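Local coordinates for protein thymidylate synthase A (Bacillus subtilis, PDB 1BKP) that catalyses the reductive methylation of dUMP to dTMP, with 5,10-methylenetetrahydrofolate as methyl donor and reductant, and works as a homodimer, at residues 49-54 and 197-202; 76-81 and 252-257; 103-108 and 152-157; 174-179 and 214-219. All blocks are in the same frame, centred on the assembly; numbering follows the deposited sequence.

Interaction 1 of 4, residues 49-54 and 197-202; sequences FDNSEV and VLQRMI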
loop_
_atom_site.group_PDB
_atom_site.type_symbol
_atom_site.label_atom_id
_atom_site.label_comp_id
_atom_site.label_asym_id
_atom_site.label_seq_id
_atom_site.Cartn_x
_atom_site.Cartn_y
_atom_site.Cartn_z
ATOM N N PHE A 49 -13.266 5.096 -7.940
ATOM C CA PHE A 49 -14.032 5.920 -8.876
ATOM C C PHE A 49 -13.742 5.409 -10.289
ATOM O O PHE A 49 -12.591 5.028 -10.641
ATOM C CB PHE A 49 -13.568 7.371 -8.743
ATOM C CG PHE A 49 -13.657 7.874 -7.358
ATOM C CD1 PHE A 49 -14.855 8.427 -6.884
ATOM C CD2 PHE A 49 -12.567 7.855 -6.544
ATOM C CE1 PHE A 49 -14.881 8.942 -5.643
ATOM C CE2 PHE A 49 -12.630 8.386 -5.293
ATOM C CZ PHE A 49 -13.750 8.921 -4.852
ATOM N N ASP A 50 -14.748 5.541 -11.129
ATOM C CA ASP A 50 -14.598 5.031 -12.480
ATOM C C ASP A 50 -14.166 6.146 -13.449
ATOM O O ASP A 50 -13.978 5.956 -14.663
ATOM C CB ASP A 50 -15.907 4.350 -12.901
ATOM C CG ASP A 50 -17.091 5.301 -12.971
ATOM O OD1 ASP A 50 -16.972 6.498 -12.708
ATOM O OD2 ASP A 50 -18.171 4.826 -13.338
ATOM N N ASN A 51 -13.950 7.326 -12.892
ATOM C CA ASN A 51 -13.539 8.475 -13.666
ATOM C C ASN A 51 -14.588 9.092 -14.596
ATOM O O ASN A 51 -14.255 9.905 -15.495
ATOM C CB ASN A 51 -12.180 8.225 -14.385
ATOM C CG ASN A 51 -10.998 8.700 -13.522
ATOM O OD1 ASN A 51 -11.060 9.797 -12.971
ATOM N ND2 ASN A 51 -9.940 7.842 -13.361
ATOM N N SER A 52 -15.852 8.772 -14.352
ATOM C CA SER A 52 -16.922 9.351 -15.177
ATOM C C SER A 52 -17.124 10.777 -14.681
ATOM O O SER A 52 -17.673 11.602 -15.356
ATOM C CB SER A 52 -18.179 8.530 -15.084
ATOM O OG SER A 52 -18.569 8.358 -13.729
ATOM N N GLU A 53 -16.659 11.072 -13.471
ATOM C CA GLU A 53 -16.705 12.451 -12.958
ATOM C C GLU A 53 -15.450 12.699 -12.106
ATOM O O GLU A 53 -14.766 11.746 -11.679
ATOM C CB GLU A 53 -17.985 12.697 -12.125
ATOM C CG GLU A 53 -18.211 11.799 -11.089
ATOM C CD GLU A 53 -19.580 12.045 -10.360
ATOM O OE1 GLU A 53 -20.618 11.935 -10.978
ATOM O OE2 GLU A 53 -19.595 12.281 -9.147
ATOM N N VAL A 54 -15.142 13.977 -11.889
ATOM C CA VAL A 54 -13.986 14.405 -11.105
ATOM C C VAL A 54 -14.304 14.133 -9.627
ATOM O O VAL A 54 -15.371 14.456 -9.198
ATOM C CB VAL A 54 -13.786 15.918 -11.331
ATOM C CG1 VAL A 54 -12.834 16.486 -10.324
ATOM C CG2 VAL A 54 -13.127 16.083 -12.717
ATOM N N VAL A 197 -5.995 14.332 -10.439
ATOM C CA VAL A 197 -5.420 15.260 -11.446
ATOM C C VAL A 197 -4.101 14.643 -12.018
ATOM O O VAL A 197 -3.916 14.560 -13.222
ATOM C CB VAL A 197 -5.161 16.692 -10.843
ATOM C CG1 VAL A 197 -4.555 17.616 -11.936
ATOM C CG2 VAL A 197 -6.501 17.228 -10.440
ATOM N N LEU A 198 -3.306 14.012 -11.153
ATOM C CA LEU A 198 -2.072 13.424 -11.617
ATOM C C LEU A 198 -2.422 12.268 -12.623
ATOM O O LEU A 198 -1.716 12.098 -13.610
ATOM C CB LEU A 198 -1.289 12.813 -10.452
ATOM C CG LEU A 198 0.060 12.190 -10.830
ATOM C CD1 LEU A 198 1.076 13.311 -11.307
ATOM C CD2 LEU A 198 0.579 11.428 -9.544
ATOM N N GLN A 199 -3.474 11.490 -12.343
ATOM C CA GLN A 199 -3.866 10.422 -13.241
ATOM C C GLN A 199 -4.156 10.994 -14.626
ATOM O O GLN A 199 -3.733 10.388 -15.670
ATOM C CB GLN A 199 -5.115 9.715 -12.764
ATOM C CG GLN A 199 -5.376 8.442 -13.540
ATOM C CD GLN A 199 -6.585 7.707 -13.015
ATOM O OE1 GLN A 199 -7.312 8.260 -12.217
ATOM N NE2 GLN A 199 -6.836 6.469 -13.495
ATOM N N ARG A 200 -5.023 12.022 -14.655
ATOM C CA ARG A 200 -5.389 12.696 -15.911
ATOM C C ARG A 200 -4.187 13.272 -16.628
ATOM O O ARG A 200 -4.085 13.132 -17.874
ATOM C CB ARG A 200 -6.455 13.774 -15.649
ATOM C CG ARG A 200 -7.793 13.090 -15.089
ATOM C CD ARG A 200 -8.859 14.103 -14.660
ATOM N NE ARG A 200 -9.956 13.339 -14.083
ATOM C CZ ARG A 200 -11.138 13.184 -14.658
ATOM N NH1 ARG A 200 -11.455 13.837 -15.794
ATOM N NH2 ARG A 200 -12.019 12.444 -14.050
ATOM N N MET A 201 -3.236 13.879 -15.913
ATOM C CA MET A 201 -2.035 14.425 -16.583
ATOM C C MET A 201 -1.219 13.348 -17.291
ATOM O O MET A 201 -0.820 13.497 -18.469
ATOM C CB MET A 201 -1.103 15.055 -15.570
ATOM C CG MET A 201 -1.707 16.443 -15.065
ATOM S SD MET A 201 -0.752 16.974 -13.601
ATOM C CE MET A 201 0.823 17.502 -14.263
ATOM N N ILE A 202 -1.000 12.252 -16.552
ATOM C CA ILE A 202 -0.112 11.178 -17.020
ATOM C C ILE A 202 -0.780 10.398 -18.135
ATOM O O ILE A 202 -0.148 10.066 -19.105
ATOM C CB ILE A 202 0.537 10.239 -15.837
ATOM C CG1 ILE A 202 1.647 11.035 -15.076
ATOM C CG2 ILE A 202 1.157 8.918 -16.527
ATOM C CD1 ILE A 202 2.155 10.403 -13.830
HETATM O O HOH W 1 -14.403 12.785 -15.885
#
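Asn51 and Gln199 reach toward each other tip to tip, and their amides are hydrogen-bonded. Asn51 ND2 donates to Gln199 OE1 at 2.9 Å. The acceptor lies in the amide plane of Asn51, but the donor stands above the carbonyl plane of Gln199, with the two amides turned 59° apart. The Gln199 chain is extended beyond CG and carries its amide out from the helix to meet Asn51. Asn51 ND2 also bonds Gly211 O, while Gln199 NE2 bonds Leu173 O and Glu212 O. This set of partners fixes which end of each amide is nitrogen. A weak bond runs from Arg200 NH2 to Asn51 OD1 at 3.0 Å, its N-H...O angle only 123°. Asn196 links the same pair, since it bonds both Asn51 OD1 and Arg200 NE. An alanine in place of Asn51 would probably leave Gln199 OE1 and Gly211 O without this donor and the Arg200 guanidinium freer to shift. Within the loop, Asp50 OD1 accepts from Ser52 N in an Asx turn and also from Ser52 OG.

Water 1 adds a bridge. It donates to Asn51 O and accepts from Arg200 NH2, lying in plane at the guanidinium edge.

The one packing contact of note is a methyl on a cation: Val54 CG2 sits over the centre of one guanidinium face, 4.0 Å from Arg200 CZ.

The loop follows strand 39-49, and its partner lies on helix 188-206. Strand 209-223 borders the contact through Leu210 and Tyr213. Leu244 of strand 243-246 touches both Val54 and Arg200.

Interaction 2 of 4, residues 76-81 and 252-257; sequences QLKSND and DFYDFT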
loop_
_atom_site.group_PDB
_atom_site.type_symbol
_atom_site.label_atom_id
_atom_site.label_comp_id
_atom_site.label_asym_id
_atom_site.label_seq_id
_atom_site.Cartn_x
_atom_site.Cartn_y
_atom_site.Cartn_z
ATOM N N GLN A 76 6.425 17.389 -10.643
ATOM C CA GLN A 76 6.942 17.995 -11.862
ATOM C C GLN A 76 8.258 18.699 -11.599
ATOM O O GLN A 76 9.265 18.363 -12.225
ATOM C CB GLN A 76 5.938 18.989 -12.461
ATOM C CG GLN A 76 6.337 19.373 -13.854
ATOM C CD GLN A 76 5.551 20.564 -14.292
ATOM O OE1 GLN A 76 5.641 21.589 -13.667
ATOM N NE2 GLN A 76 4.674 20.401 -15.311
ATOM N N LEU A 77 8.305 19.616 -10.620
ATOM C CA LEU A 77 9.564 20.282 -10.313
ATOM C C LEU A 77 10.408 19.310 -9.489
ATOM O O LEU A 77 11.656 19.442 -9.402
ATOM C CB LEU A 77 9.310 21.562 -9.476
ATOM C CG LEU A 77 8.216 22.551 -9.996
ATOM C CD1 LEU A 77 8.299 23.918 -9.176
ATOM C CD2 LEU A 77 8.270 22.784 -11.406
ATOM N N LYS A 78 9.768 18.386 -8.775
ATOM C CA LYS A 78 10.503 17.420 -7.925
ATOM C C LYS A 78 11.391 18.184 -7.005
ATOM O O LYS A 78 12.604 17.877 -6.842
ATOM C CB LYS A 78 11.326 16.441 -8.800
ATOM C CG LYS A 78 10.425 15.493 -9.550
ATOM C CD LYS A 78 11.086 14.594 -10.684
ATOM C CE LYS A 78 11.410 15.332 -11.934
ATOM N NZ LYS A 78 11.747 14.446 -13.144
ATOM N N SER A 79 10.812 19.126 -6.279
ATOM C CA SER A 79 11.665 19.994 -5.465
ATOM C C SER A 79 11.391 19.832 -3.987
ATOM O O SER A 79 10.248 19.577 -3.634
ATOM C CB SER A 79 11.366 21.487 -5.857
ATOM O OG SER A 79 11.535 22.390 -4.754
ATOM N N ASN A 80 12.393 20.003 -3.128
ATOM C CA ASN A 80 12.126 19.905 -1.718
ATOM C C ASN A 80 12.301 21.329 -1.135
ATOM O O ASN A 80 12.398 21.481 0.048
ATOM C CB ASN A 80 13.125 18.949 -1.024
ATOM C CG ASN A 80 14.532 19.412 -1.113
ATOM O OD1 ASN A 80 14.867 20.280 -1.897
ATOM N ND2 ASN A 80 15.374 18.762 -0.408
ATOM N N ASP A 81 12.303 22.352 -1.996
ATOM C CA ASP A 81 12.551 23.731 -1.523
ATOM C C ASP A 81 11.250 24.475 -1.333
ATOM O O ASP A 81 10.574 24.779 -2.289
ATOM C CB ASP A 81 13.425 24.469 -2.516
ATOM C CG ASP A 81 13.663 25.944 -2.148
ATOM O OD1 ASP A 81 13.368 26.391 -1.053
ATOM O OD2 ASP A 81 14.147 26.677 -3.002
ATOM N N ASP A 252 3.900 16.975 -23.186
ATOM C CA ASP A 252 4.982 16.562 -22.313
ATOM C C ASP A 252 4.583 16.841 -20.867
ATOM O O ASP A 252 4.138 17.924 -20.579
ATOM C CB ASP A 252 6.210 17.403 -22.596
ATOM C CG ASP A 252 7.405 16.955 -21.776
ATOM O OD1 ASP A 252 7.714 15.782 -21.840
ATOM O OD2 ASP A 252 8.050 17.708 -21.052
ATOM N N PHE A 253 4.759 15.868 -19.957
ATOM C CA PHE A 253 4.468 16.078 -18.546
ATOM C C PHE A 253 5.141 17.358 -17.944
ATOM O O PHE A 253 4.616 18.006 -17.038
ATOM C CB PHE A 253 4.995 14.852 -17.787
ATOM C CG PHE A 253 4.632 14.851 -16.315
ATOM C CD1 PHE A 253 3.316 14.557 -15.913
ATOM C CD2 PHE A 253 5.593 15.161 -15.350
ATOM C CE1 PHE A 253 2.960 14.576 -14.537
ATOM C CE2 PHE A 253 5.225 15.167 -14.024
ATOM C CZ PHE A 253 3.915 14.875 -13.620
ATOM N N TYR A 254 6.301 17.701 -18.463
ATOM C CA TYR A 254 7.041 18.818 -17.954
ATOM C C TYR A 254 6.609 20.150 -18.540
ATOM O O TYR A 254 7.109 21.156 -18.094
ATOM C CB TYR A 254 8.527 18.611 -18.149
ATOM C CG TYR A 254 8.961 17.398 -17.394
ATOM C CD1 TYR A 254 9.132 17.456 -16.010
ATOM C CD2 TYR A 254 9.164 16.192 -18.043
ATOM C CE1 TYR A 254 9.504 16.302 -15.270
ATOM C CE2 TYR A 254 9.531 15.027 -17.322
ATOM C CZ TYR A 254 9.699 15.091 -15.949
ATOM O OH TYR A 254 10.039 13.971 -15.224
ATOM N N ASP A 255 5.536 20.149 -19.341
ATOM C CA ASP A 255 5.063 21.397 -19.932
ATOM C C ASP A 255 3.832 21.959 -19.233
ATOM O O ASP A 255 3.431 23.085 -19.499
ATOM C CB ASP A 255 4.686 21.176 -21.410
ATOM C CG ASP A 255 5.889 21.072 -22.298
ATOM O OD1 ASP A 255 6.987 21.472 -21.842
ATOM O OD2 ASP A 255 5.746 20.538 -23.438
ATOM N N PHE A 256 3.220 21.201 -18.335
ATOM C CA PHE A 256 1.995 21.630 -17.691
ATOM C C PHE A 256 2.258 22.779 -16.714
ATOM O O PHE A 256 3.328 22.859 -16.133
ATOM C CB PHE A 256 1.360 20.442 -16.908
ATOM C CG PHE A 256 0.587 19.457 -17.762
ATOM C CD1 PHE A 256 -0.665 19.806 -18.247
ATOM C CD2 PHE A 256 1.100 18.172 -18.012
ATOM C CE1 PHE A 256 -1.459 18.898 -18.987
ATOM C CE2 PHE A 256 0.384 17.210 -18.731
ATOM C CZ PHE A 256 -0.944 17.568 -19.239
ATOM N N THR A 257 1.361 23.747 -16.645
ATOM C CA THR A 257 1.584 24.837 -15.705
ATOM C C THR A 257 0.210 24.969 -15.120
ATOM O O THR A 257 -0.747 24.396 -15.664
ATOM C CB THR A 257 1.977 26.251 -16.400
ATOM O OG1 THR A 257 0.903 26.682 -17.267
ATOM C CG2 THR A 257 3.311 26.192 -17.175
HETATM O O HOH W 2 4.970 24.148 -13.914
#
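Gln76 holds CG anti to its backbone N (chi1 -167°), and its extended chain beyond CG carries the amide to the backbone carbonyls of Phe253 and Phe256. Lys78 bends at chi3 (-75°), which turns CE toward the Tyr254 hydroxyl.

Gln76 NE2 donates to Phe256 O at 2.9 Å. It also donates to Phe253 O at 3.0 Å. Both acceptors lie close to the amide plane and both bonds are nearly straight, so both N-H groups are used and the amide cannot easily turn about CG-CD. Water 2 donates to Gln76 OE1 and to Phe256 O, which joins the other end of the amide to the same turn.

Lys78 NZ donates to Tyr254 OH at 2.7 Å, the two side chains crossing at about a right angle. Both ends have acidic partners as well: Lys78 NZ forms a salt bridge with Asp124, and Tyr254 OH bonds Asp127.

Gln76 O lies in plane at the edge of the Tyr254 ring, 3.7 Å from CE1 of Tyr254. Phe253 CD2 sits over one face of that ring. Phe253 CE2 also touches Gln76 CA, at 4.0 Å.

This is a side-chain amide tying a helix end to a turn of the 252-257 loop, away from the catalytic cysteine and the nucleotide site. Lys78, with positive phi, marks the exit from helix 64-75. An ST turn at Ser79 and the N-cap Asp81 then lead into helix 82-86.

Interaction 3 of 4, residues 103-108 and 152-157; sequences IGHAYG and LDAMAL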
loop_
_atom_site.group_PDB
_atom_site.type_symbol
_atom_site.label_atom_id
_atom_site.label_comp_id
_atom_site.label_asym_id
_atom_site.label_seq_id
_atom_site.Cartn_x
_atom_site.Cartn_y
_atom_site.Cartn_z
ATOM N N ILE A 103 12.618 20.747 2.935
ATOM C CA ILE A 103 11.921 19.819 3.842
ATOM C C ILE A 103 12.782 18.579 3.988
ATOM O O ILE A 103 12.318 17.564 4.366
ATOM C CB ILE A 103 10.412 19.485 3.417
ATOM C CG1 ILE A 103 10.356 19.089 1.937
ATOM C CG2 ILE A 103 9.565 20.702 3.743
ATOM C CD1 ILE A 103 9.077 18.365 1.471
ATOM N N GLY A 104 14.095 18.702 3.741
ATOM C CA GLY A 104 14.961 17.550 3.858
ATOM C C GLY A 104 14.809 16.652 2.632
ATOM O O GLY A 104 14.350 17.054 1.600
ATOM N N HIS A 105 15.059 15.384 2.814
ATOM C CA HIS A 105 15.052 14.462 1.683
ATOM C C HIS A 105 13.703 13.787 1.498
ATOM O O HIS A 105 13.654 12.607 1.447
ATOM C CB HIS A 105 16.159 13.429 1.956
ATOM C CG HIS A 105 17.532 13.977 1.772
ATOM N ND1 HIS A 105 18.638 13.166 1.644
ATOM C CD2 HIS A 105 17.980 15.252 1.642
ATOM C CE1 HIS A 105 19.719 13.914 1.451
ATOM N NE2 HIS A 105 19.344 15.188 1.441
ATOM N N ALA A 106 12.625 14.560 1.571
ATOM C CA ALA A 106 11.256 14.078 1.460
ATOM C C ALA A 106 10.595 14.528 0.191
ATOM O O ALA A 106 11.038 15.467 -0.545
ATOM C CB ALA A 106 10.515 14.611 2.594
ATOM N N TYR A 107 9.473 13.900 -0.069
ATOM C CA TYR A 107 8.640 14.201 -1.180
ATOM C C TYR A 107 9.325 14.379 -2.505
ATOM O O TYR A 107 9.814 13.407 -3.081
ATOM C CB TYR A 107 7.708 15.398 -0.830
ATOM C CG TYR A 107 6.588 15.098 0.141
ATOM C CD1 TYR A 107 5.354 14.603 -0.319
ATOM C CD2 TYR A 107 6.713 15.349 1.512
ATOM C CE1 TYR A 107 4.264 14.375 0.551
ATOM C CE2 TYR A 107 5.606 15.120 2.373
ATOM C CZ TYR A 107 4.407 14.643 1.881
ATOM O OH TYR A 107 3.317 14.424 2.714
ATOM N N GLY A 108 9.256 15.599 -3.050
ATOM C CA GLY A 108 9.901 15.862 -4.308
ATOM C C GLY A 108 11.332 15.406 -4.412
ATOM O O GLY A 108 11.731 14.979 -5.448
ATOM N N LEU A 152 14.514 8.073 6.006
ATOM C CA LEU A 152 13.429 8.612 6.852
ATOM C C LEU A 152 13.943 9.657 7.874
ATOM O O LEU A 152 13.338 10.717 8.062
ATOM C CB LEU A 152 12.689 7.487 7.598
ATOM C CG LEU A 152 11.965 6.519 6.651
ATOM C CD1 LEU A 152 11.452 5.226 7.390
ATOM C CD2 LEU A 152 10.842 7.315 5.917
ATOM N N ASP A 153 15.143 9.429 8.373
ATOM C CA ASP A 153 15.662 10.326 9.396
ATOM C C ASP A 153 16.109 11.639 8.824
ATOM O O ASP A 153 16.314 12.572 9.553
ATOM C CB ASP A 153 16.805 9.674 10.182
ATOM C CG ASP A 153 16.338 8.523 11.032
ATOM O OD1 ASP A 153 15.205 8.596 11.603
ATOM O OD2 ASP A 153 17.070 7.542 11.100
ATOM N N ALA A 154 16.289 11.685 7.522
ATOM C CA ALA A 154 16.699 12.912 6.863
ATOM C C ALA A 154 15.508 13.707 6.328
ATOM O O ALA A 154 15.663 14.671 5.542
ATOM C CB ALA A 154 17.651 12.565 5.756
ATOM N N MET A 155 14.297 13.263 6.687
ATOM C CA MET A 155 13.114 13.952 6.193
ATOM C C MET A 155 12.514 14.831 7.304
ATOM O O MET A 155 12.388 14.377 8.446
ATOM C CB MET A 155 12.064 12.954 5.745
ATOM C CG MET A 155 12.561 11.932 4.738
ATOM S SD MET A 155 11.131 10.896 4.180
ATOM C CE MET A 155 12.087 9.826 3.117
ATOM N N ALA A 156 12.177 16.083 6.974
ATOM C CA ALA A 156 11.574 17.006 7.971
ATOM C C ALA A 156 10.191 16.505 8.359
ATOM O O ALA A 156 9.692 16.823 9.443
ATOM C CB ALA A 156 11.469 18.434 7.406
ATOM N N LEU A 157 9.523 15.848 7.402
ATOM C CA LEU A 157 8.214 15.196 7.667
ATOM C C LEU A 157 8.126 13.921 6.759
ATOM O O LEU A 157 8.630 13.945 5.644
ATOM C CB LEU A 157 7.013 16.069 7.332
ATOM C CG LEU A 157 7.085 17.130 6.226
ATOM C CD1 LEU A 157 7.997 16.749 5.031
ATOM C CD2 LEU A 157 5.662 17.505 5.785
#
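Tyr107 presents its ring edge to Leu157. Leu157 CD1 lies in the ring plane, 3.9 Å from CE2 of Tyr107, and the side chains cross at about a right angle. Trp93 packs edge-to-face with the same Tyr107 ring. The His105 ring is stacked with Phe109, and its ND1 bonds Glu151; Ala154 CB approaches this ring obliquely.

Leu157 CG takes the crowded position between backbone N and carbonyl carbon (chi1 29°). Its CD1 also meets Ile103 CB at 4.0 Å and touches Ala106 CB.

The two loops are joined by a single beta bridge between Gly104 and Met155. Ala156 N donates to Ile103 O at 3.0 Å, and His105 N to Ala154 O at 2.9 Å. Gly104 is called for twice: its backbone angles would jam a CB against the carbonyl before it, and that CB would also clash with Ala154 O. His105 then centres an inverse gamma turn. The segment 152-157 leads toward the catalytic Cys160. The Tyr107 side chain comes within about 5 Å of the Cys160 side chain, and Tyr107 OH and Cys160 N are weakly hydrogen-bonded.

Met155 packs against the backbone of the turn. Its CB touches Ala106 CB at 3.9 Å, and its CG lies 3.5 Å from His105 O. An alanine at Met155 would probably open a gap beside His105 O, where CG and CE now pack.

Ala106 CB also covers Leu157 O at 3.6 Å, a buried carbonyl with no polar partner in the model. Before the bridge, Asp153 forms a salt bridge with Arg116 of the second subunit.

Interaction 4 of 4, residues 174-179 and 214-219; sequences HLEVRA and IFNIGD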
loop_
_atom_site.group_PDB
_atom_site.type_symbol
_atom_site.label_atom_id
_atom_site.label_comp_id
_atom_site.label_asym_id
_atom_site.label_seq_id
_atom_site.Cartn_x
_atom_site.Cartn_y
_atom_site.Cartn_z
ATOM N N HIS A 174 -5.107 2.743 -15.040
ATOM C CA HIS A 174 -5.726 2.721 -13.692
ATOM C C HIS A 174 -4.657 3.191 -12.701
ATOM O O HIS A 174 -3.437 2.884 -12.880
ATOM C CB HIS A 174 -6.175 1.280 -13.374
ATOM C CG HIS A 174 -7.032 0.675 -14.438
ATOM N ND1 HIS A 174 -8.414 0.519 -14.331
ATOM C CD2 HIS A 174 -6.684 0.093 -15.630
ATOM C CE1 HIS A 174 -8.869 -0.123 -15.404
ATOM N NE2 HIS A 174 -7.852 -0.397 -16.205
ATOM N N LEU A 175 -5.105 3.880 -11.615
ATOM C CA LEU A 175 -4.162 4.413 -10.659
ATOM C C LEU A 175 -4.641 3.971 -9.295
ATOM O O LEU A 175 -5.844 4.102 -8.996
ATOM C CB LEU A 175 -4.126 5.981 -10.663
ATOM C CG LEU A 175 -3.424 6.651 -9.451
ATOM C CD1 LEU A 175 -1.941 6.147 -9.421
ATOM C CD2 LEU A 175 -3.458 8.186 -9.579
ATOM N N GLU A 176 -3.715 3.426 -8.480
ATOM C CA GLU A 176 -4.074 3.067 -7.104
ATOM C C GLU A 176 -3.096 3.842 -6.205
ATOM O O GLU A 176 -1.887 3.755 -6.366
ATOM C CB GLU A 176 -3.936 1.541 -6.885
ATOM C CG GLU A 176 -4.360 1.143 -5.498
ATOM C CD GLU A 176 -4.726 -0.333 -5.333
ATOM O OE1 GLU A 176 -4.270 -1.150 -6.151
ATOM O OE2 GLU A 176 -5.452 -0.660 -4.379
ATOM N N VAL A 177 -3.594 4.525 -5.183
ATOM C CA VAL A 177 -2.734 5.326 -4.326
ATOM C C VAL A 177 -2.936 4.888 -2.866
ATOM O O VAL A 177 -4.003 4.429 -2.521
ATOM C CB VAL A 177 -3.259 6.828 -4.486
ATOM C CG1 VAL A 177 -2.650 7.775 -3.579
ATOM C CG2 VAL A 177 -3.053 7.299 -5.925
ATOM N N ARG A 178 -1.954 5.099 -2.002
ATOM C CA ARG A 178 -2.184 4.800 -0.576
ATOM C C ARG A 178 -1.657 5.883 0.314
ATOM O O ARG A 178 -0.502 6.326 0.127
ATOM C CB ARG A 178 -1.547 3.482 -0.093
ATOM C CG ARG A 178 -2.050 3.069 1.360
ATOM C CD ARG A 178 -1.657 1.634 1.655
ATOM N NE ARG A 178 -2.183 1.281 2.962
ATOM C CZ ARG A 178 -1.591 1.496 4.118
ATOM N NH1 ARG A 178 -0.303 1.819 4.167
ATOM N NH2 ARG A 178 -2.227 1.174 5.229
ATOM N N ALA A 179 -2.458 6.259 1.286
ATOM C CA ALA A 179 -2.040 7.156 2.353
ATOM C C ALA A 179 -1.939 6.261 3.617
ATOM O O ALA A 179 -2.886 5.540 3.974
ATOM C CB ALA A 179 -3.097 8.212 2.636
ATOM N N ILE A 214 -8.350 4.510 -7.474
ATOM C CA ILE A 214 -8.556 3.903 -6.165
ATOM C C ILE A 214 -7.667 4.649 -5.149
ATOM O O ILE A 214 -6.474 4.761 -5.347
ATOM C CB ILE A 214 -8.143 2.436 -6.291
ATOM C CG1 ILE A 214 -8.994 1.784 -7.381
ATOM C CG2 ILE A 214 -8.321 1.735 -4.990
ATOM C CD1 ILE A 214 -8.211 0.887 -8.277
ATOM N N PHE A 215 -8.220 4.933 -3.967
ATOM C CA PHE A 215 -7.507 5.725 -2.951
ATOM C C PHE A 215 -7.693 4.965 -1.648
ATOM O O PHE A 215 -8.813 4.737 -1.181
ATOM C CB PHE A 215 -8.131 7.102 -2.853
ATOM C CG PHE A 215 -7.284 8.107 -2.009
ATOM C CD1 PHE A 215 -7.296 8.059 -0.612
ATOM C CD2 PHE A 215 -6.440 9.014 -2.647
ATOM C CE1 PHE A 215 -6.444 8.902 0.194
ATOM C CE2 PHE A 215 -5.550 9.911 -1.890
ATOM C CZ PHE A 215 -5.547 9.861 -0.480
ATOM N N ASN A 216 -6.599 4.459 -1.157
ATOM C CA ASN A 216 -6.600 3.635 0.076
ATOM C C ASN A 216 -6.090 4.422 1.230
ATOM O O ASN A 216 -5.072 5.097 1.074
ATOM C CB ASN A 216 -5.608 2.489 -0.106
ATOM C CG ASN A 216 -6.092 1.462 -1.146
ATOM O OD1 ASN A 216 -7.206 0.942 -1.014
ATOM N ND2 ASN A 216 -5.382 1.344 -2.261
ATOM N N ILE A 217 -6.643 4.209 2.420
ATOM C CA ILE A 217 -6.118 4.981 3.580
ATOM C C ILE A 217 -5.928 3.983 4.732
ATOM O O ILE A 217 -6.791 3.135 4.944
ATOM C CB ILE A 217 -7.100 6.016 4.116
ATOM C CG1 ILE A 217 -7.571 7.010 3.052
ATOM C CG2 ILE A 217 -6.410 6.894 5.184
ATOM C CD1 ILE A 217 -8.943 6.692 2.602
ATOM N N GLY A 218 -4.778 4.060 5.397
ATOM C CA GLY A 218 -4.530 3.157 6.539
ATOM C C GLY A 218 -5.161 3.683 7.821
ATOM O O GLY A 218 -6.251 3.319 8.149
ATOM N N ASP A 219 -4.568 4.663 8.496
ATOM C CA ASP A 219 -5.263 5.141 9.718
ATOM C C ASP A 219 -6.200 6.312 9.309
ATOM O O ASP A 219 -5.735 7.369 8.959
ATOM C CB ASP A 219 -4.247 5.642 10.678
ATOM C CG ASP A 219 -4.864 5.916 12.051
ATOM O OD1 ASP A 219 -5.566 6.907 12.174
ATOM O OD2 ASP A 219 -4.746 5.102 12.963
#
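A beta-alpha-beta unit brings Glu176, Val177, Arg178 and Ala179 beside Ile214, Phe215, Asn216 and Ile217 on neighbouring parallel strands, whose segment axes run 19° apart. The backbone ladder has five bonds. It begins with Ile214 N to Leu175 O and ends with Gly218 N to Ala179 O at 2.8 Å.

On one face, Glu176 holds CG anti to its backbone N (chi1 -177°), 3.4 Å from Asn216 ND2. Asn216 ND2 donates to Glu176 OE2 at 2.9 Å, on the anti side of the carboxylate. The same ND2 makes a weak bond to Val177 O. Glu176 OE2 also bonds Ser44 of the second subunit. Arg178 CG packs on Asn216 CB at 3.9 Å. Arg178 NH2 reaches Gly218 CA at 3.3 Å, where any CB would clash with it.

On the other face, Val177 CG1 meets Phe215 CE2 at 4.0 Å, and Ala179 CB touches Phe215 CE1.

Across the dimer interface, Glu176 OE1 bridges Arg178 NH2 of the second subunit, and Arg178 NH2 bridges Glu176 OE1 of the second subunit. Strand 161-169 flanks strand 172-183 on its other edge, and Tyr162 bonds Arg178 NH1. Helix 188-206 covers the Phe215 face through Asn188, Asn191 and Val192.

How the interactions relate
Helix 188-206 ties three of the contacts together. It carries one side of interaction 1, and Met201 CE packs 3.6 Å from Phe253 CE1 of interaction 2. It also connects the two strands of interaction 4, and Gln199 NE2 packs near Leu175 N. Interactions 2 and 3 are joined directly: Asn80 ND2 probably bonds Gly104 O at 2.8 Å, and Asn80 O probably accepts from Ile103 N. Interactions 1 and 3 lie far apart, with centres about 28 Å from each other. Interaction 3 comes near the catalytic Cys160, and interaction 4 borders Asn182 and Asn191, predicted dUMP-binding residues. Interactions 3 and 4 both touch the second subunit.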